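Local coordinates for FOKI restriction endonuclease (Planomicrobium okeanokoites, PDB 2FOK), which recognises a specific DNA sequence and, as a type IIS restriction endonuclease, hydrolyses the DNA with the help of metal ions, probably through a separate cleavage domain, at residues F17-R22 and A90-Q95; V26-S31 and Y138-D143. All coordinates share one frame; numbering follows the deposited sequence.

Contact 1: F17-R22 and A90-Q95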
ATOM      1  N   PHE A  17     -20.330  -0.533 -10.946  1.00 27.76           N
ATOM      2  CA  PHE A  17     -19.961  -0.984 -12.289  1.00 27.74           C
ATOM      3  C   PHE A  17     -20.858  -0.290 -13.317  1.00 28.42           C
ATOM      4  O   PHE A  17     -20.482  -0.128 -14.483  1.00 24.07           O
ATOM      5  CB  PHE A  17     -20.120  -2.509 -12.413  1.00 26.62           C
ATOM      6  CG  PHE A  17     -18.818  -3.274 -12.346  1.00 25.41           C
ATOM      7  CD1 PHE A  17     -17.925  -3.257 -13.413  1.00 21.31           C
ATOM      8  CD2 PHE A  17     -18.484  -4.009 -11.208  1.00 24.63           C
ATOM      9  CE1 PHE A  17     -16.723  -3.953 -13.353  1.00 23.00           C
ATOM     10  CE2 PHE A  17     -17.281  -4.713 -11.136  1.00 21.34           C
ATOM     11  CZ  PHE A  17     -16.397  -4.684 -12.217  1.00 24.33           C
ATOM     12  N   GLU A  18     -22.044   0.118 -12.867  1.00 29.17           N
ATOM     13  CA  GLU A  18     -23.017   0.792 -13.719  1.00 28.82           C
ATOM     14  C   GLU A  18     -22.523   2.206 -13.991  1.00 27.54           C
ATOM     15  O   GLU A  18     -22.890   2.831 -14.990  1.00 26.69           O
ATOM     16  CB  GLU A  18     -24.395   0.819 -13.035  1.00 35.32           C
ATOM     17  CG  GLU A  18     -25.568   1.173 -13.953  1.00 44.53           C
ATOM     18  CD  GLU A  18     -26.271  -0.050 -14.545  1.00 55.37           C
ATOM     19  OE1 GLU A  18     -26.981  -0.760 -13.787  1.00 55.69           O
ATOM     20  OE2 GLU A  18     -26.120  -0.300 -15.767  1.00 54.95           O
ATOM     21  N   ASN A  19     -21.686   2.711 -13.090  1.00 25.58           N
ATOM     22  CA  ASN A  19     -21.124   4.038 -13.261  1.00 26.60           C
ATOM     23  C   ASN A  19     -19.834   3.941 -14.094  1.00 26.94           C
ATOM     24  O   ASN A  19     -19.504   4.861 -14.838  1.00 23.97           O
ATOM     25  CB  ASN A  19     -20.857   4.676 -11.897  1.00 30.17           C
ATOM     26  CG  ASN A  19     -22.123   5.251 -11.260  1.00 31.50           C
ATOM     27  OD1 ASN A  19     -22.223   5.356 -10.034  1.00 30.70           O
ATOM     28  ND2 ASN A  19     -23.090   5.623 -12.090  1.00 24.48           N
ATOM     29  N   LEU A  20     -19.113   2.825 -13.972  1.00 24.64           N
ATOM     30  CA  LEU A  20     -17.895   2.613 -14.753  1.00 23.87           C
ATOM     31  C   LEU A  20     -18.281   2.652 -16.232  1.00 24.38           C
ATOM     32  O   LEU A  20     -17.672   3.365 -17.028  1.00 25.97           O
ATOM     33  CB  LEU A  20     -17.269   1.251 -14.425  1.00 21.79           C
ATOM     34  CG  LEU A  20     -16.254   0.671 -15.424  1.00 19.93           C
ATOM     35  CD1 LEU A  20     -14.989   1.504 -15.401  1.00 18.97           C
ATOM     36  CD2 LEU A  20     -15.934  -0.774 -15.083  1.00 17.91           C
ATOM     37  N   LYS A  21     -19.312   1.885 -16.581  1.00 26.01           N
ATOM     38  CA  LYS A  21     -19.800   1.806 -17.948  1.00 26.50           C
ATOM     39  C   LYS A  21     -20.124   3.183 -18.516  1.00 28.17           C
ATOM     40  O   LYS A  21     -19.662   3.533 -19.601  1.00 32.59           O
ATOM     41  CB  LYS A  21     -21.038   0.904 -18.014  1.00 24.80           C
ATOM     42  CG  LYS A  21     -21.102   0.051 -19.297  1.00 26.97           C
ATOM     43  CD  LYS A  21     -22.487  -0.561 -19.535  1.00 22.59           C
ATOM     44  CE  LYS A  21     -22.472  -1.525 -20.707  1.00 27.30           C
ATOM     45  NZ  LYS A  21     -23.582  -2.513 -20.622  1.00 25.14           N
ATOM     46  N   ARG A  22     -20.923   3.956 -17.788  1.00 28.29           N
ATOM     47  CA  ARG A  22     -21.303   5.296 -18.215  1.00 25.64           C
ATOM     48  C   ARG A  22     -20.052   6.106 -18.536  1.00 26.28           C
ATOM     49  O   ARG A  22     -20.007   6.829 -19.526  1.00 29.53           O
ATOM     50  CB  ARG A  22     -22.088   5.996 -17.105  1.00 29.16           C
ATOM     51  CG  ARG A  22     -23.555   5.590 -16.981  1.00 29.54           C
ATOM     52  CD  ARG A  22     -24.256   6.398 -15.875  1.00 28.14           C
ATOM     53  NE  ARG A  22     -24.212   7.836 -16.136  1.00 32.60           N
ATOM     54  CZ  ARG A  22     -25.205   8.520 -16.695  1.00 32.48           C
ATOM     55  NH1 ARG A  22     -26.323   7.899 -17.047  1.00 35.33           N
ATOM     56  NH2 ARG A  22     -25.066   9.815 -16.945  1.00 31.85           N
ATOM     57  N   ALA A  90     -19.731  15.516 -14.447  1.00 27.62           N
ATOM     58  CA  ALA A  90     -21.118  15.670 -14.881  1.00 26.71           C
ATOM     59  C   ALA A  90     -21.866  14.422 -15.353  1.00 30.48           C
ATOM     60  O   ALA A  90     -23.098  14.421 -15.382  1.00 31.29           O
ATOM     61  CB  ALA A  90     -21.202  16.746 -15.964  1.00 20.38           C
ATOM     62  N   THR A  91     -21.157  13.365 -15.740  1.00 33.35           N
ATOM     63  CA  THR A  91     -21.863  12.170 -16.206  1.00 31.62           C
ATOM     64  C   THR A  91     -22.222  11.242 -15.060  1.00 29.28           C
ATOM     65  O   THR A  91     -22.997  10.294 -15.230  1.00 30.70           O
ATOM     66  CB  THR A  91     -21.056  11.381 -17.283  1.00 28.93           C
ATOM     67  OG1 THR A  91     -20.463  10.221 -16.699  1.00 28.63           O
ATOM     68  CG2 THR A  91     -19.981  12.242 -17.896  1.00 29.68           C
ATOM     69  N   ILE A  92     -21.682  11.529 -13.884  1.00 29.51           N
ATOM     70  CA  ILE A  92     -21.958  10.711 -12.712  1.00 30.81           C
ATOM     71  C   ILE A  92     -22.517  11.555 -11.568  1.00 34.30           C
ATOM     72  O   ILE A  92     -21.869  12.498 -11.113  1.00 37.11           O
ATOM     73  CB  ILE A  92     -20.682   9.997 -12.212  1.00 28.12           C
ATOM     74  CG1 ILE A  92     -20.202   8.962 -13.241  1.00 23.54           C
ATOM     75  CG2 ILE A  92     -20.949   9.365 -10.845  1.00 27.36           C
ATOM     76  CD1 ILE A  92     -21.297   8.073 -13.815  1.00 31.46           C
ATOM     77  N   ALA A  93     -23.717  11.203 -11.104  1.00 36.51           N
ATOM     78  CA  ALA A  93     -24.371  11.911 -10.005  1.00 36.23           C
ATOM     79  C   ALA A  93     -23.858  11.399  -8.669  1.00 38.01           C
ATOM     80  O   ALA A  93     -23.293  10.308  -8.592  1.00 42.81           O
ATOM     81  CB  ALA A  93     -25.877  11.722 -10.085  1.00 32.66           C
ATOM     82  N   ASP A  94     -24.066  12.186  -7.617  1.00 41.02           N
ATOM     83  CA  ASP A  94     -23.615  11.830  -6.275  1.00 41.30           C
ATOM     84  C   ASP A  94     -24.498  10.803  -5.560  1.00 42.67           C
ATOM     85  O   ASP A  94     -25.551  10.406  -6.066  1.00 41.45           O
ATOM     86  CB  ASP A  94     -23.492  13.090  -5.418  1.00 43.45           C
ATOM     87  CG  ASP A  94     -24.671  14.028  -5.582  1.00 46.20           C
ATOM     88  OD1 ASP A  94     -25.717  13.586  -6.107  1.00 48.90           O
ATOM     89  OD2 ASP A  94     -24.549  15.207  -5.180  1.00 41.52           O
ATOM     90  N   GLN A  95     -24.056  10.379  -4.378  1.00 44.22           N
ATOM     91  CA  GLN A  95     -24.776   9.378  -3.589  1.00 46.25           C
ATOM     92  C   GLN A  95     -25.786   9.977  -2.617  1.00 47.16           C
ATOM     93  O   GLN A  95     -26.026   9.421  -1.542  1.00 49.80           O
ATOM     94  CB  GLN A  95     -23.783   8.512  -2.825  1.00 45.16           C
TER
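Arg22 reaches Thr91 and Ile92 through a side chain that leaves its helix with CG beside the backbone N (chi1 -79°), runs straight through chi2 and bends at chi3, a turn that lays the guanidinium edge against the backbone of the facing segment. From there NE and NH2 close side-on upon one atom, the carbonyl oxygen of Thr91: Arg22 NE lies 2.9 Å from Thr91 O and Arg22 NH2 lies 2.7 Å from it. Neither bond is straight, as expected when two N-H groups converge on a single acceptor; the NE donor comes almost in line with the C=O bond, at 164°, and the oxygen is slightly tilted from the guanidinium plane. This carbonyl sits where helix 87-91 ends, since Ile92 is the first residue to leave helical geometry, and the arginine probably stands in for the backbone donor that a continuing helix would offer.

Next to these bonds, Ile92 contributes CD1, 3.7 Å from Arg22 NE. The same methyl packs against the amide end of Asn19, one helical turn earlier, with Asn19 ND2 3.5 Å from Ile92 CD1. Truncating Arg22 to an alanine would probably leave the Thr91 carbonyl without these two donors, take away part of the cover over the Ile92 methyl and cost Glu36 this salt bridge.

The contact thus joins helix 17-24 to the end of helix 87-91 within the first recognition subdomain. Helix 32-45 supplies Glu36 to Arg22 and Val37 to Thr91, while helix 104-116 places Phe110 against Asn19.

Contact 2: V26-S31 and Y138-D143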
ATOM      1  N   VAL A  26     -18.888   7.408 -22.744  1.00 28.94           N
ATOM      2  CA  VAL A  26     -18.734   8.832 -23.011  1.00 26.15           C
ATOM      3  C   VAL A  26     -17.642   9.056 -24.054  1.00 26.22           C
ATOM      4  O   VAL A  26     -17.558  10.118 -24.673  1.00 21.80           O
ATOM      5  CB  VAL A  26     -18.422   9.571 -21.675  1.00 28.86           C
ATOM      6  CG1 VAL A  26     -17.321  10.600 -21.853  1.00 31.53           C
ATOM      7  CG2 VAL A  26     -19.703  10.207 -21.139  1.00 28.07           C
ATOM      8  N   PHE A  27     -16.809   8.042 -24.259  1.00 25.21           N
ATOM      9  CA  PHE A  27     -15.748   8.136 -25.261  1.00 23.26           C
ATOM     10  C   PHE A  27     -16.246   7.534 -26.581  1.00 20.42           C
ATOM     11  O   PHE A  27     -15.533   7.531 -27.580  1.00 20.82           O
ATOM     12  CB  PHE A  27     -14.502   7.375 -24.798  1.00 21.00           C
ATOM     13  CG  PHE A  27     -13.899   7.899 -23.532  1.00 17.75           C
ATOM     14  CD1 PHE A  27     -14.531   7.694 -22.311  1.00 19.92           C
ATOM     15  CD2 PHE A  27     -12.653   8.517 -23.547  1.00 18.89           C
ATOM     16  CE1 PHE A  27     -13.934   8.082 -21.125  1.00 10.99           C
ATOM     17  CE2 PHE A  27     -12.044   8.913 -22.367  1.00 16.12           C
ATOM     18  CZ  PHE A  27     -12.683   8.692 -21.152  1.00 20.59           C
ATOM     19  N   ASP A  28     -17.473   7.013 -26.557  1.00 25.26           N
ATOM     20  CA  ASP A  28     -18.118   6.399 -27.722  1.00 25.41           C
ATOM     21  C   ASP A  28     -19.142   7.388 -28.285  1.00 24.30           C
ATOM     22  O   ASP A  28     -20.169   7.624 -27.675  1.00 25.23           O
ATOM     23  CB  ASP A  28     -18.811   5.098 -27.295  1.00 25.44           C
ATOM     24  CG  ASP A  28     -19.681   4.506 -28.389  1.00 27.14           C
ATOM     25  OD1 ASP A  28     -20.081   5.245 -29.306  1.00 26.53           O
ATOM     26  OD2 ASP A  28     -19.968   3.291 -28.329  1.00 25.18           O
ATOM     27  N   ARG A  29     -18.854   7.943 -29.458  1.00 28.11           N
ATOM     28  CA  ARG A  29     -19.705   8.940 -30.107  1.00 30.90           C
ATOM     29  C   ARG A  29     -21.135   8.529 -30.427  1.00 33.28           C
ATOM     30  O   ARG A  29     -22.021   9.382 -30.520  1.00 30.92           O
ATOM     31  CB  ARG A  29     -19.031   9.441 -31.389  1.00 33.77           C
ATOM     32  CG  ARG A  29     -18.800   8.361 -32.442  1.00 40.61           C
ATOM     33  CD  ARG A  29     -18.411   8.977 -33.794  1.00 48.31           C
ATOM     34  NE  ARG A  29     -17.846   7.997 -34.723  1.00 47.17           N
ATOM     35  CZ  ARG A  29     -16.589   8.013 -35.160  1.00 49.42           C
ATOM     36  NH1 ARG A  29     -15.750   8.961 -34.757  1.00 50.04           N
ATOM     37  NH2 ARG A  29     -16.165   7.082 -36.005  1.00 53.72           N
ATOM     38  N   ASN A  30     -21.368   7.231 -30.584  1.00 33.98           N
ATOM     39  CA  ASN A  30     -22.699   6.739 -30.912  1.00 32.79           C
ATOM     40  C   ASN A  30     -23.450   6.094 -29.751  1.00 37.26           C
ATOM     41  O   ASN A  30     -24.249   5.180 -29.961  1.00 43.48           O
ATOM     42  CB  ASN A  30     -22.603   5.751 -32.072  1.00 28.06           C
ATOM     43  CG  ASN A  30     -22.087   6.399 -33.340  1.00 31.96           C
ATOM     44  OD1 ASN A  30     -22.582   7.451 -33.757  1.00 32.60           O
ATOM     45  ND2 ASN A  30     -21.085   5.781 -33.963  1.00 28.08           N
ATOM     46  N   SER A  31     -23.198   6.549 -28.527  1.00 36.19           N
ATOM     47  CA  SER A  31     -23.904   5.989 -27.380  1.00 34.17           C
ATOM     48  C   SER A  31     -24.882   7.029 -26.851  1.00 32.24           C
ATOM     49  O   SER A  31     -24.738   8.219 -27.134  1.00 30.56           O
ATOM     50  CB  SER A  31     -22.923   5.583 -26.273  1.00 29.59           C
ATOM     51  OG  SER A  31     -22.124   6.677 -25.873  1.00 27.75           O
ATOM     52  N   TYR A 138     -17.741  -2.894 -24.947  1.00 25.95           N
ATOM     53  CA  TYR A 138     -18.281  -2.816 -23.598  1.00 27.23           C
ATOM     54  C   TYR A 138     -19.420  -1.792 -23.654  1.00 28.09           C
ATOM     55  O   TYR A 138     -20.489  -1.993 -23.080  1.00 29.17           O
ATOM     56  CB  TYR A 138     -17.189  -2.351 -22.626  1.00 25.12           C
ATOM     57  CG  TYR A 138     -17.639  -2.208 -21.190  1.00 22.10           C
ATOM     58  CD1 TYR A 138     -18.477  -3.154 -20.600  1.00 20.30           C
ATOM     59  CD2 TYR A 138     -17.235  -1.118 -20.423  1.00 22.26           C
ATOM     60  CE1 TYR A 138     -18.901  -3.015 -19.277  1.00 21.08           C
ATOM     61  CE2 TYR A 138     -17.653  -0.968 -19.099  1.00 21.82           C
ATOM     62  CZ  TYR A 138     -18.487  -1.922 -18.533  1.00 22.00           C
ATOM     63  OH  TYR A 138     -18.909  -1.777 -17.227  1.00 22.20           O
ATOM     64  N   SER A 139     -19.175  -0.714 -24.392  1.00 29.03           N
ATOM     65  CA  SER A 139     -20.125   0.386 -24.564  1.00 30.32           C
ATOM     66  C   SER A 139     -21.473  -0.029 -25.149  1.00 30.67           C
ATOM     67  O   SER A 139     -22.510   0.314 -24.591  1.00 33.81           O
ATOM     68  CB  SER A 139     -19.496   1.476 -25.449  1.00 23.11           C
ATOM     69  OG  SER A 139     -20.283   2.657 -25.485  1.00 25.64           O
ATOM     70  N   LYS A 140     -21.460  -0.757 -26.266  1.00 33.69           N
ATOM     71  CA  LYS A 140     -22.698  -1.192 -26.926  1.00 31.98           C
ATOM     72  C   LYS A 140     -23.343  -2.431 -26.304  1.00 32.11           C
ATOM     73  O   LYS A 140     -24.515  -2.736 -26.567  1.00 30.23           O
ATOM     74  CB  LYS A 140     -22.439  -1.457 -28.408  1.00 34.66           C
ATOM     75  CG  LYS A 140     -21.031  -1.933 -28.719  1.00 41.96           C
ATOM     76  CD  LYS A 140     -20.568  -1.480 -30.101  1.00 44.70           C
ATOM     77  CE  LYS A 140     -20.281   0.019 -30.144  1.00 44.90           C
ATOM     78  NZ  LYS A 140     -20.404   0.643 -28.803  1.00 46.81           N
ATOM     79  N   SER A 141     -22.579  -3.138 -25.477  1.00 30.75           N
ATOM     80  CA  SER A 141     -23.051  -4.351 -24.812  1.00 28.66           C
ATOM     81  C   SER A 141     -24.368  -4.152 -24.058  1.00 28.28           C
ATOM     82  O   SER A 141     -24.567  -3.146 -23.387  1.00 26.60           O
ATOM     83  CB  SER A 141     -21.991  -4.847 -23.835  1.00 26.88           C
ATOM     84  OG  SER A 141     -21.886  -3.953 -22.735  1.00 30.16           O
ATOM     85  N   ALA A 142     -25.270  -5.118 -24.168  1.00 29.39           N
ATOM     86  CA  ALA A 142     -26.546  -5.019 -23.472  1.00 29.55           C
ATOM     87  C   ALA A 142     -26.285  -5.162 -21.979  1.00 31.36           C
ATOM     88  O   ALA A 142     -25.410  -5.927 -21.564  1.00 31.04           O
ATOM     89  CB  ALA A 142     -27.488  -6.117 -23.948  1.00 31.07           C
ATOM     90  N   ASP A 143     -27.032  -4.416 -21.174  1.00 30.33           N
ATOM     91  CA  ASP A 143     -26.887  -4.474 -19.723  1.00 31.94           C
ATOM     92  C   ASP A 143     -27.317  -5.842 -19.195  1.00 32.83           C
ATOM     93  O   ASP A 143     -28.394  -6.322 -19.533  1.00 38.12           O
ATOM     94  CB  ASP A 143     -27.768  -3.422 -19.062  1.00 33.09           C
ATOM     95  CG  ASP A 143     -27.186  -2.036 -19.136  1.00 34.87           C
ATOM     96  OD1 ASP A 143     -26.152  -1.839 -19.811  1.00 35.87           O
ATOM     97  OD2 ASP A 143     -27.782  -1.134 -18.510  1.00 40.86           O
TER
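Asp28 meets Ser139 and Lys140 through a single carboxylate oxygen, a compact example of one acidic group tying a loop to the end of a helix. The charged interaction is a salt bridge with Lys140 NZ 2.7 Å from Asp28 OD2, the ammonium arriving nearly in line with the C-O bond. To get there the lysine chain bends at chi2, chi3 and chi4, with chi4 almost eclipsed at 5°, curling back over its own helix; NZ also donates to the carbonyl of Leu136, so the ammonium bridges that helical carbonyl and the loop.

The hydrogen bond from an uncharged donor uses the same acceptor. Ser139 OG donates to Asp28 OD2 over 2.9 Å, coming from the anti side and well out of the carboxylate plane. Asp28 extends its CG opposite the backbone N (chi1 171°), and Ser139 OG is likewise anti to its own N, which brings the carboxylate and the hydroxyl together across the interface. Two donors on OD2 would be expected to favour the charged form of this buried acid.

Within the loop, Asp28 OD1 takes the backbone N of Asn30 at 2.7 Å. The two oxygens therefore divide the work, OD1 holding the loop and OD2 the helix, and together they probably limit rotation of the carboxylate.

Beyond the polar bonds there is little van der Waals contact: Ser31 CB lies 4.0 Å from Ser139 OG, while Ser31 OG turns to the carbonyl of Gln25.

The OD1 bond defines an Asx turn, set upon a type I beta turn from Asp28 to Ser31, which leads into helix 32-45 with Ser31 at the N-cap position. In the first FokI recognition subdomain, assigned to the helix-turn-helix clan, this helix-linking turn is fastened to the end of helix 133-140.

Overall arrangement
Both contacts lie in the first recognition subdomain, on the same side of the chain's centre and with centres 14 Å apart, and each is partly buried. Contact 1 uses helix 17-24 and contact 2 the loop that follows it, so successive parts of one stretch of chain meet different helix ends, 87-91 and 133-140. Their chemistry is reversed: in contact 1 a cationic side chain grips a backbone carbonyl beside a buried isoleucine, whereas in contact 2 an anionic side chain gathers side-chain donors, among them an exposed lysine, with little nonpolar packing. They also touch directly, Lys21 forming a salt bridge with Asp143 that brings helix 17-24 to the segment 138-143.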